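Local coordinates for protein alpha-glucosidase (PDB 5XFM) that probably hydrolyses beta-L-arabinopyranosides and alpha-galactosides as a bifunctional, calcium-containing glycoside hydrolase of family 97, at residues V214-V226 against N230-N242. The protein carries 1 engineered substitution. Sequence-based numbering, arbitrary orientation.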
# COMPACT_ATOMS: atom_id res chain seq x y z
N VAL A 214 -7.13 -10.76 0.55
CA VAL A 214 -6.68 -11.58 1.67
C VAL A 214 -7.36 -11.16 2.96
O VAL A 214 -7.24 -10.02 3.41
CB VAL A 214 -5.16 -11.51 1.86
CG1 VAL A 214 -4.74 -12.24 3.14
CG2 VAL A 214 -4.44 -12.05 0.63
N ASP A 215 -8.09 -12.10 3.56
CA ASP A 215 -8.72 -11.85 4.84
C ASP A 215 -8.48 -13.04 5.74
O ASP A 215 -7.52 -13.78 5.55
CB ASP A 215 -10.23 -11.58 4.69
CG ASP A 215 -10.95 -12.64 3.85
OD1 ASP A 215 -10.64 -13.85 3.97
OD2 ASP A 215 -11.84 -12.25 3.07
N SER A 216 -9.38 -13.25 6.70
CA SER A 216 -9.20 -14.30 7.69
C SER A 216 -9.16 -15.71 7.08
O SER A 216 -8.74 -16.66 7.74
CB SER A 216 -10.31 -14.20 8.75
OG SER A 216 -11.58 -14.48 8.21
N ARG A 217 -9.62 -15.85 5.84
CA ARG A 217 -9.73 -17.16 5.21
C ARG A 217 -8.45 -17.65 4.53
O ARG A 217 -8.43 -18.71 3.93
CB ARG A 217 -10.89 -17.16 4.21
CG ARG A 217 -12.26 -17.30 4.88
CD ARG A 217 -13.41 -16.89 3.97
NE ARG A 217 -13.37 -15.47 3.63
CZ ARG A 217 -14.02 -14.93 2.61
NH1 ARG A 217 -14.75 -15.69 1.80
NH2 ARG A 217 -13.92 -13.62 2.38
N TYR A 218 -7.36 -16.89 4.65
CA TYR A 218 -6.11 -17.31 4.03
C TYR A 218 -4.92 -16.68 4.74
O TYR A 218 -5.08 -15.95 5.72
CB TYR A 218 -6.09 -16.92 2.55
CG TYR A 218 -5.47 -17.93 1.60
CD1 TYR A 218 -6.18 -19.06 1.19
CD2 TYR A 218 -4.20 -17.73 1.06
CE1 TYR A 218 -5.64 -19.97 0.30
CE2 TYR A 218 -3.65 -18.64 0.16
CZ TYR A 218 -4.37 -19.76 -0.22
OH TYR A 218 -3.84 -20.67 -1.11
N CYS A 219 -3.73 -16.97 4.24
CA CYS A 219 -2.52 -16.33 4.72
C CYS A 219 -2.13 -15.23 3.74
O CYS A 219 -2.60 -15.22 2.60
CB CYS A 219 -1.39 -17.35 4.86
SG CYS A 219 -0.98 -18.17 3.29
N GLY A 220 -1.29 -14.30 4.18
CA GLY A 220 -0.68 -13.35 3.26
C GLY A 220 0.44 -14.06 2.53
O GLY A 220 1.13 -14.88 3.13
N SER A 221 0.62 -13.78 1.25
CA SER A 221 1.67 -14.44 0.49
C SER A 221 2.72 -13.45 -0.00
O SER A 221 2.55 -12.24 0.13
CB SER A 221 1.09 -15.23 -0.68
OG SER A 221 0.44 -16.41 -0.23
N ARG A 222 3.79 -13.99 -0.57
CA ARG A 222 4.89 -13.17 -1.08
C ARG A 222 5.54 -13.88 -2.26
O ARG A 222 5.09 -14.96 -2.66
CB ARG A 222 5.92 -12.92 0.01
CG ARG A 222 6.76 -14.14 0.29
CD ARG A 222 7.71 -13.94 1.43
NE ARG A 222 8.51 -15.15 1.62
CZ ARG A 222 8.13 -16.17 2.36
NH1 ARG A 222 6.96 -16.14 2.97
NH2 ARG A 222 8.91 -17.24 2.48
N LEU A 223 6.58 -13.29 -2.84
CA LEU A 223 7.32 -13.98 -3.90
C LEU A 223 8.57 -14.66 -3.35
O LEU A 223 9.25 -14.12 -2.46
CB LEU A 223 7.69 -13.02 -5.04
CG LEU A 223 6.57 -12.58 -5.99
CD1 LEU A 223 7.12 -11.84 -7.21
CD2 LEU A 223 5.70 -13.76 -6.41
N SER A 224 8.85 -15.86 -3.85
CA SER A 224 10.07 -16.58 -3.51
C SER A 224 11.29 -15.92 -4.15
O SER A 224 11.17 -14.95 -4.90
CB SER A 224 10.01 -18.04 -3.95
OG SER A 224 9.99 -18.15 -5.37
N ASP A 225 12.47 -16.46 -3.86
CA ASP A 225 13.64 -16.14 -4.65
C ASP A 225 13.42 -16.69 -6.06
O ASP A 225 12.55 -17.54 -6.28
CB ASP A 225 14.91 -16.73 -4.03
CG ASP A 225 15.49 -15.85 -2.93
OD1 ASP A 225 15.52 -16.29 -1.77
OD2 ASP A 225 15.95 -14.74 -3.25
N VAL A 226 14.18 -16.18 -7.02
CA VAL A 226 14.12 -16.68 -8.39
C VAL A 226 14.59 -18.12 -8.42
O VAL A 226 15.41 -18.53 -7.60
CB VAL A 226 14.98 -15.88 -9.37
CG1 VAL A 226 14.63 -16.22 -10.81
CG2 VAL A 226 14.80 -14.44 -9.14
N ASN A 230 14.43 -17.27 -14.04
CA ASN A 230 13.39 -16.29 -14.33
C ASN A 230 12.03 -16.52 -13.68
O ASN A 230 11.05 -15.87 -14.04
CB ASN A 230 13.19 -16.24 -15.85
CG ASN A 230 12.89 -17.61 -16.43
OD1 ASN A 230 12.77 -18.60 -15.70
ND2 ASN A 230 12.77 -17.68 -17.75
N LEU A 231 11.94 -17.44 -12.72
CA LEU A 231 10.64 -17.80 -12.17
C LEU A 231 10.48 -17.41 -10.71
O LEU A 231 11.31 -17.77 -9.87
CB LEU A 231 10.38 -19.30 -12.33
CG LEU A 231 9.08 -19.75 -11.64
CD1 LEU A 231 7.89 -19.17 -12.35
CD2 LEU A 231 8.97 -21.27 -11.54
N TYR A 232 9.40 -16.70 -10.40
CA TYR A 232 9.07 -16.36 -9.03
C TYR A 232 7.82 -17.12 -8.63
O TYR A 232 6.83 -17.06 -9.33
CB TYR A 232 8.83 -14.85 -8.89
CG TYR A 232 10.04 -14.02 -9.20
CD1 TYR A 232 10.32 -13.65 -10.51
CD2 TYR A 232 10.91 -13.62 -8.20
CE1 TYR A 232 11.43 -12.90 -10.81
CE2 TYR A 232 12.02 -12.86 -8.49
CZ TYR A 232 12.27 -12.50 -9.80
OH TYR A 232 13.39 -11.75 -10.11
N THR A 233 7.87 -17.82 -7.51
CA THR A 233 6.75 -18.63 -7.05
C THR A 233 6.08 -18.01 -5.83
O THR A 233 6.73 -17.42 -4.97
CB THR A 233 7.21 -20.06 -6.73
OG1 THR A 233 7.71 -20.66 -7.93
CG2 THR A 233 6.07 -20.91 -6.19
N VAL A 234 4.75 -18.11 -5.78
CA VAL A 234 4.00 -17.68 -4.63
C VAL A 234 4.41 -18.50 -3.41
O VAL A 234 4.29 -19.72 -3.41
CB VAL A 234 2.49 -17.82 -4.86
CG1 VAL A 234 1.72 -17.53 -3.55
CG2 VAL A 234 2.04 -16.88 -5.97
N ALA A 235 4.91 -17.82 -2.38
CA ALA A 235 5.36 -18.50 -1.18
C ALA A 235 4.47 -18.14 0.00
O ALA A 235 4.03 -17.00 0.13
CB ALA A 235 6.82 -18.14 -0.87
N PHE A 236 4.23 -19.12 0.88
CA PHE A 236 3.44 -18.91 2.08
C PHE A 236 4.36 -18.39 3.20
O PHE A 236 5.59 -18.46 3.06
CB PHE A 236 2.74 -20.20 2.49
CG PHE A 236 1.60 -20.59 1.59
CD1 PHE A 236 1.08 -19.69 0.67
CD2 PHE A 236 1.07 -21.88 1.63
CE1 PHE A 236 0.05 -20.05 -0.17
CE2 PHE A 236 0.04 -22.24 0.79
CZ PHE A 236 -0.47 -21.33 -0.11
N PRO A 237 3.79 -17.87 4.30
CA PRO A 237 4.64 -17.33 5.37
C PRO A 237 5.61 -18.35 5.97
O PRO A 237 5.39 -19.55 5.89
CB PRO A 237 3.63 -16.85 6.43
CG PRO A 237 2.31 -17.45 6.04
CD PRO A 237 2.36 -17.62 4.56
N MET A 238 6.70 -17.85 6.55
CA MET A 238 7.69 -18.69 7.20
C MET A 238 7.20 -19.19 8.55
O MET A 238 6.49 -18.48 9.26
CB MET A 238 9.01 -17.93 7.35
CG MET A 238 9.53 -17.40 6.02
SD MET A 238 10.80 -16.14 6.22
CE MET A 238 9.85 -14.84 7.01
N ALA A 239 7.58 -20.42 8.90
CA ALA A 239 7.15 -21.04 10.14
C ALA A 239 7.60 -20.25 11.37
O ALA A 239 6.93 -20.24 12.39
CB ALA A 239 7.67 -22.47 10.21
N GLU A 240 8.75 -19.59 11.26
CA GLU A 240 9.30 -18.86 12.39
C GLU A 240 8.56 -17.56 12.68
O GLU A 240 8.83 -16.92 13.70
CB GLU A 240 10.79 -18.55 12.15
CG GLU A 240 11.69 -19.77 12.12
CD GLU A 240 11.69 -20.47 10.77
OE1 GLU A 240 11.04 -19.95 9.84
OE2 GLU A 240 12.35 -21.52 10.64
N GLU A 241 7.64 -17.15 11.81
CA GLU A 241 6.88 -15.92 12.04
C GLU A 241 5.93 -16.10 13.24
O GLU A 241 5.68 -17.22 13.68
CB GLU A 241 6.08 -15.52 10.80
CG GLU A 241 6.94 -15.01 9.64
CD GLU A 241 6.12 -14.59 8.43
OE1 GLU A 241 5.29 -13.66 8.56
OE2 GLU A 241 6.28 -15.21 7.36
N ASN A 242 5.44 -14.98 13.78
CA ASN A 242 4.55 -15.00 14.95
C ASN A 242 5.22 -15.73 16.12
O ASN A 242 4.54 -16.39 16.92
CB ASN A 242 3.22 -15.67 14.59
CG ASN A 242 2.09 -15.27 15.53
OD1 ASN A 242 2.07 -14.16 16.06
ND2 ASN A 242 1.16 -16.19 15.75
O HOH W 1 10.46 -19.86 -8.29
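Arg222 and Ala235 form an antiparallel hydrogen-bonded pair, with Ala235 N to Arg222 O at 2.9 Å and nearly straight (177°), and Leu223 with Val234 is the non-hydrogen-bonded pair that follows. Beyond it Ser224 N reaches Thr233 O in the carbonyl plane, but the answering bond is made by a side chain: Thr233 N donates to Ser224 OG at 3.0 Å. With chi1 at 67°, that hydroxyl sits between its own N and carbonyl carbon, where it also donates to Asp225 O, so a side chain joins the two backbones here. A water donates to Leu231 O and also meets Thr233 OG1.

On the face shared with Ala235, the Arg222 chain runs extended from CG to NE and lays its guanidinium over the methyl, Ala235 CB being 4.0 Å above the centre of the plane. NH1 meets Phe236 O at 2.7 Å, a weak bond because its angle is only 130°, whereas NE is held by His191 O; Met238 CG packs against NH2. An alanine in place of Arg222 would probably strip the cover from the Ala235 methyl and leave Phe236 O and His191 O without these donors.

Farther along, Cys219 SG lies over the Phe236 face, 4.1 Å from the ring centroid, and touches Pro237 CD, while Ser221 OG comes to the ring edge. Tyr218, its hydroxyl bonded to Glu142, crosses the Phe236 side chain at about a right angle. At the hairpin's other end Val226 CG2 presses on Tyr232 around CZ, 3.3 Å away.

Strand 231-235 also pairs with strand 136-147, so the hairpin extends a sheet of the N-terminal domain, and the buried Arg222 guanidinium ties the residues following that strand to the loop at His191.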